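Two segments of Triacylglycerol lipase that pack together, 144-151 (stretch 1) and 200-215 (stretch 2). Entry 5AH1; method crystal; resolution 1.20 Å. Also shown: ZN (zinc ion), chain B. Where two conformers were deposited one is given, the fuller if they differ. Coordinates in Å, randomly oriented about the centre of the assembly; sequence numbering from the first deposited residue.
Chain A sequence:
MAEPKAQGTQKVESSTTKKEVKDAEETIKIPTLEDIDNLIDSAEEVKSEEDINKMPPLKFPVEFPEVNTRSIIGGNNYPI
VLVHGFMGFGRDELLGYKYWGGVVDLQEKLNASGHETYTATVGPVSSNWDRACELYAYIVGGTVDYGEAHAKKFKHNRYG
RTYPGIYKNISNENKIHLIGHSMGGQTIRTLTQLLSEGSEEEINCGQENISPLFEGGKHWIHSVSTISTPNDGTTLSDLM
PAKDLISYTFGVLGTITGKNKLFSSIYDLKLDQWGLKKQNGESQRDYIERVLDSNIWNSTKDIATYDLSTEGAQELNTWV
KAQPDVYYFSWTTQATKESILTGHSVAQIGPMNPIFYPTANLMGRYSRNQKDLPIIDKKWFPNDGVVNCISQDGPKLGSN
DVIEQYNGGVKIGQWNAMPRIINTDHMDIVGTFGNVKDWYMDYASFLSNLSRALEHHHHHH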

# COMPACT_ATOMS: atom_id res chain seq x y z
N VAL A 144 13.21 -5.82 -14.26
CA VAL A 144 13.12 -4.56 -13.53
C VAL A 144 14.37 -3.72 -13.79
O VAL A 144 15.49 -4.21 -13.71
CB VAL A 144 13.00 -4.83 -12.02
CG1 VAL A 144 12.95 -3.53 -11.24
CG2 VAL A 144 11.76 -5.69 -11.72
N ASP A 145 14.14 -2.43 -14.05
CA ASP A 145 15.20 -1.45 -14.32
C ASP A 145 14.95 -0.26 -13.41
O ASP A 145 13.97 0.46 -13.60
CB ASP A 145 15.17 -1.09 -15.80
CG ASP A 145 16.24 -0.10 -16.22
OD1 ASP A 145 16.89 0.54 -15.37
OD2 ASP A 145 16.44 0.04 -17.44
N TYR A 146 15.81 -0.07 -12.42
CA TYR A 146 15.62 0.98 -11.42
C TYR A 146 16.16 2.33 -11.86
O TYR A 146 15.99 3.31 -11.14
CB TYR A 146 16.31 0.56 -10.11
CG TYR A 146 15.73 -0.68 -9.47
CD1 TYR A 146 14.48 -0.64 -8.89
CD2 TYR A 146 16.42 -1.89 -9.47
CE1 TYR A 146 13.94 -1.75 -8.30
CE2 TYR A 146 15.88 -3.01 -8.88
CZ TYR A 146 14.64 -2.95 -8.31
OH TYR A 146 14.13 -4.09 -7.72
N GLY A 147 16.79 2.38 -13.03
CA GLY A 147 17.39 3.59 -13.54
C GLY A 147 18.87 3.65 -13.21
O GLY A 147 19.27 3.46 -12.07
N GLU A 148 19.70 3.92 -14.21
CA GLU A 148 21.13 4.07 -13.94
C GLU A 148 21.40 5.13 -12.87
O GLU A 148 22.19 4.91 -11.94
CB GLU A 148 21.90 4.43 -15.21
CG GLU A 148 23.40 4.57 -15.00
CD GLU A 148 24.13 4.82 -16.30
OE1 GLU A 148 24.39 3.85 -17.03
OE2 GLU A 148 24.41 6.00 -16.59
N ALA A 149 20.77 6.29 -13.01
CA ALA A 149 21.08 7.40 -12.13
C ALA A 149 20.70 7.06 -10.70
O ALA A 149 21.47 7.26 -9.77
CB ALA A 149 20.41 8.67 -12.61
N HIS A 150 19.49 6.56 -10.53
CA HIS A 150 19.01 6.16 -9.22
C HIS A 150 19.88 5.09 -8.61
O HIS A 150 20.29 5.19 -7.44
CB HIS A 150 17.58 5.64 -9.36
CG HIS A 150 17.03 5.07 -8.09
ND1 HIS A 150 16.22 5.78 -7.23
CD2 HIS A 150 17.17 3.83 -7.55
CE1 HIS A 150 15.89 5.00 -6.21
NE2 HIS A 150 16.46 3.82 -6.37
N ALA A 151 20.20 4.07 -9.39
CA ALA A 151 20.98 2.95 -8.86
C ALA A 151 22.38 3.42 -8.45
O ALA A 151 22.94 2.96 -7.45
CB ALA A 151 21.06 1.83 -9.88
N GLU A 200 13.59 13.32 -14.83
CA GLU A 200 14.62 14.16 -15.42
C GLU A 200 16.02 13.61 -15.14
O GLU A 200 16.89 13.63 -16.00
CB GLU A 200 14.51 15.60 -14.91
CG GLU A 200 13.22 16.33 -15.30
CD GLU A 200 12.99 16.36 -16.81
OE1 GLU A 200 13.93 16.72 -17.55
OE2 GLU A 200 11.86 16.05 -17.24
N GLU A 201 16.23 13.11 -13.92
CA GLU A 201 17.54 12.58 -13.57
C GLU A 201 17.91 11.42 -14.48
O GLU A 201 19.04 11.34 -14.95
CB GLU A 201 17.60 12.11 -12.11
CG GLU A 201 17.33 13.20 -11.09
CD GLU A 201 15.87 13.22 -10.62
OE1 GLU A 201 14.96 13.24 -11.47
OE2 GLU A 201 15.64 13.19 -9.38
N GLU A 202 16.96 10.52 -14.73
CA GLU A 202 17.25 9.40 -15.61
C GLU A 202 17.42 9.85 -17.07
O GLU A 202 18.31 9.38 -17.77
CB GLU A 202 16.17 8.33 -15.51
CG GLU A 202 16.04 7.69 -14.15
CD GLU A 202 17.32 7.06 -13.62
OE1 GLU A 202 18.21 6.68 -14.42
OE2 GLU A 202 17.40 6.93 -12.38
N ILE A 203 16.54 10.72 -17.53
CA ILE A 203 16.61 11.19 -18.91
C ILE A 203 17.94 11.86 -19.19
O ILE A 203 18.51 11.68 -20.28
CB ILE A 203 15.44 12.17 -19.21
CG1 ILE A 203 14.10 11.43 -19.24
CG2 ILE A 203 15.67 12.93 -20.52
CD1 ILE A 203 12.91 12.36 -19.15
N ASN A 204 18.44 12.65 -18.24
CA ASN A 204 19.62 13.47 -18.48
C ASN A 204 20.95 12.79 -18.21
O ASN A 204 21.98 13.35 -18.52
CB ASN A 204 19.55 14.76 -17.64
CG ASN A 204 18.46 15.70 -18.10
OD1 ASN A 204 18.05 15.67 -19.26
ND2 ASN A 204 17.99 16.55 -17.20
N CYS A 205 20.96 11.58 -17.65
CA CYS A 205 22.26 11.01 -17.29
C CYS A 205 22.94 10.29 -18.45
O CYS A 205 24.11 9.91 -18.33
CB CYS A 205 22.13 10.10 -16.07
SG CYS A 205 21.39 8.53 -16.42
N GLY A 206 22.25 10.12 -19.57
CA GLY A 206 22.90 9.58 -20.75
C GLY A 206 23.18 8.08 -20.67
O GLY A 206 24.17 7.60 -21.22
N GLN A 207 22.31 7.34 -20.00
CA GLN A 207 22.46 5.89 -19.88
C GLN A 207 22.07 5.18 -21.17
O GLN A 207 21.32 5.73 -22.00
CB GLN A 207 21.59 5.36 -18.74
CG GLN A 207 20.09 5.38 -19.01
CD GLN A 207 19.33 5.30 -17.71
OE1 GLN A 207 19.18 4.22 -17.12
NE2 GLN A 207 18.87 6.45 -17.21
N GLU A 208 22.57 3.96 -21.33
CA GLU A 208 22.15 3.11 -22.44
C GLU A 208 20.82 2.47 -22.12
O GLU A 208 20.56 2.01 -21.00
CB GLU A 208 23.19 2.02 -22.74
CG GLU A 208 24.51 2.52 -23.30
CD GLU A 208 24.37 3.22 -24.64
OE1 GLU A 208 24.12 2.55 -25.67
OE2 GLU A 208 24.49 4.45 -24.67
N ASN A 209 19.95 2.46 -23.13
CA ASN A 209 18.67 1.75 -23.08
C ASN A 209 17.86 2.09 -21.86
O ASN A 209 17.44 1.22 -21.10
CB ASN A 209 18.89 0.25 -23.23
CG ASN A 209 19.51 -0.07 -24.57
OD1 ASN A 209 18.88 0.15 -25.62
ND2 ASN A 209 20.72 -0.57 -24.56
N ILE A 210 17.61 3.39 -21.68
CA ILE A 210 16.78 3.86 -20.58
C ILE A 210 15.45 3.09 -20.57
O ILE A 210 14.87 2.76 -21.61
CB ILE A 210 16.53 5.39 -20.69
CG1 ILE A 210 15.86 5.94 -19.44
CG2 ILE A 210 15.74 5.73 -21.97
CD1 ILE A 210 15.77 7.46 -19.43
N SER A 211 14.96 2.78 -19.38
CA SER A 211 13.63 2.18 -19.29
C SER A 211 12.59 3.14 -19.86
O SER A 211 12.61 4.33 -19.53
CB SER A 211 13.26 1.90 -17.83
OG SER A 211 11.93 1.39 -17.78
N PRO A 212 11.64 2.63 -20.66
CA PRO A 212 10.57 3.51 -21.14
C PRO A 212 9.83 4.21 -20.00
O PRO A 212 9.30 5.31 -20.20
CB PRO A 212 9.65 2.56 -21.89
CG PRO A 212 10.58 1.48 -22.41
CD PRO A 212 11.60 1.30 -21.30
N LEU A 213 9.79 3.58 -18.83
CA LEU A 213 9.12 4.17 -17.67
C LEU A 213 9.58 5.60 -17.43
O LEU A 213 8.80 6.47 -17.04
CB LEU A 213 9.35 3.32 -16.41
CG LEU A 213 8.75 3.88 -15.11
CD1 LEU A 213 7.24 4.08 -15.25
CD2 LEU A 213 9.08 2.97 -13.94
N PHE A 214 10.87 5.86 -17.61
CA PHE A 214 11.43 7.14 -17.22
C PHE A 214 11.31 8.23 -18.30
O PHE A 214 11.71 9.36 -18.05
CB PHE A 214 12.90 6.97 -16.81
CG PHE A 214 13.10 5.95 -15.72
CD1 PHE A 214 12.37 6.02 -14.54
CD2 PHE A 214 14.00 4.91 -15.87
CE1 PHE A 214 12.53 5.08 -13.55
CE2 PHE A 214 14.16 3.97 -14.88
CZ PHE A 214 13.42 4.04 -13.73
N GLU A 215 10.77 7.90 -19.47
CA GLU A 215 10.74 8.87 -20.56
C GLU A 215 9.52 9.79 -20.53
O GLU A 215 9.58 10.87 -21.11
CB GLU A 215 10.92 8.16 -21.91
CG GLU A 215 12.30 7.50 -22.05
CD GLU A 215 12.58 6.90 -23.43
OE1 GLU A 215 11.83 6.01 -23.87
OE2 GLU A 215 13.58 7.31 -24.07
ZN ZN B . 16.30 2.10 -5.21
O HOH W 1 11.64 0.85 -15.02
O HOH W 2 16.61 3.09 -17.01
O HOH W 3 24.32 2.82 -19.38
O HOH W 4 25.55 7.05 -18.49

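Stretch 1 leaves a strand, turns at Tyr146 and Gly147 and enters a helix at Glu148; the first turn of that helix is held by side chains of stretch 2, and 440 Å² of surface, both sides summed, is buried between them. Val144, still in the strand, points away and makes no contact. Asp145 points toward stretch 2 with chi1 t. Its OD1 accepts a hydrogen bond from Gly147 N (3.0 Å), which braces the turn, while its OD2 lies 3.7 Å from both Ser211 N and Ser211 CB. Two waters fill the gap here. Water 1 donates to Asp145 O (2.8 Å) and is hydrogen-bonded to Ser211 OG (2.8 Å); water 2 accepts from Ser211 N (2.9 Å), donates to Gln207 OE1 (2.8 Å) and makes a weak bond to Asp145 OD1 (3.0 Å). The hydroxyl of Ser211 suits its place because it can bond to water 1, while its backbone N serves water 2.

The CA-to-CB bond of Tyr146 points away, and its side chain stays at least 5.8 Å from stretch 2, so the backbone makes the contact: Tyr146 O sits 3.7 Å from Phe214 CZ, and Asp145 O 3.6 Å from the same atom. The buried Phe214 ring packs against the backbone of the turn, meeting Gly147 CA at 3.5 Å through CE2. Gly147, the N-cap residue, has to be small. With phi/psi of 96/130, a CB would be jammed against the preceding carbonyl, and it would also lie 2.3 Å from Glu202 OE2, a clash. The bare CA instead lets the Glu202 carboxylate approach, with Gly147 CA 3.3 Å from Glu202 OE1.

The next three residues present backbone NH groups, which have no acceptor within the helix at its N-terminal end, and stretch 2 supplies one for each. Glu148 N donates to Gln207 OE1 (3.0 Å, 164°), Ala149 N to Glu202 OE1 (2.9 Å) and His150 N to Glu202 OE2 (2.8 Å). Both carboxylate oxygens of the buried Glu202 are thus engaged, and its negative charge suits the positive end of the helix dipole. Gln207 is well matched to its place because its amide works both ways: OE1 accepts from Glu148 N, while NE2 donates to Glu202 OE1 (2.9 Å) and Glu202 O (3.0 Å), steadying the carboxylate that receives the helix.

The Glu148 side chain, with chi1 and chi2 both t, is partly exposed and reaches Cys205 and the backbone of Glu208, the latter through water 3. Water 3 donates to Glu148 OE1 (2.6 Å) and accepts from Glu208 N (2.9 Å), and Glu148 OE2 comes within 3.9 Å of Cys205 SG. Ala149 points toward stretch 2 where the backbones are close, its CA 5.5 Å from Glu202 CA; its methyl, Ala149 CB, packs against Cys205 SG (3.9 Å) and Glu201 O (3.8 Å). His150 divides its roles: its backbone NH meets Glu202, whereas its imidazole leads away and binds zinc, His150 NE2 to ZN 2.1 Å, with three further ligand atoms elsewhere in the structure. Ala151 makes no contact, but its N bonds to Gly147 O (2.9 Å), closing the first helical turn.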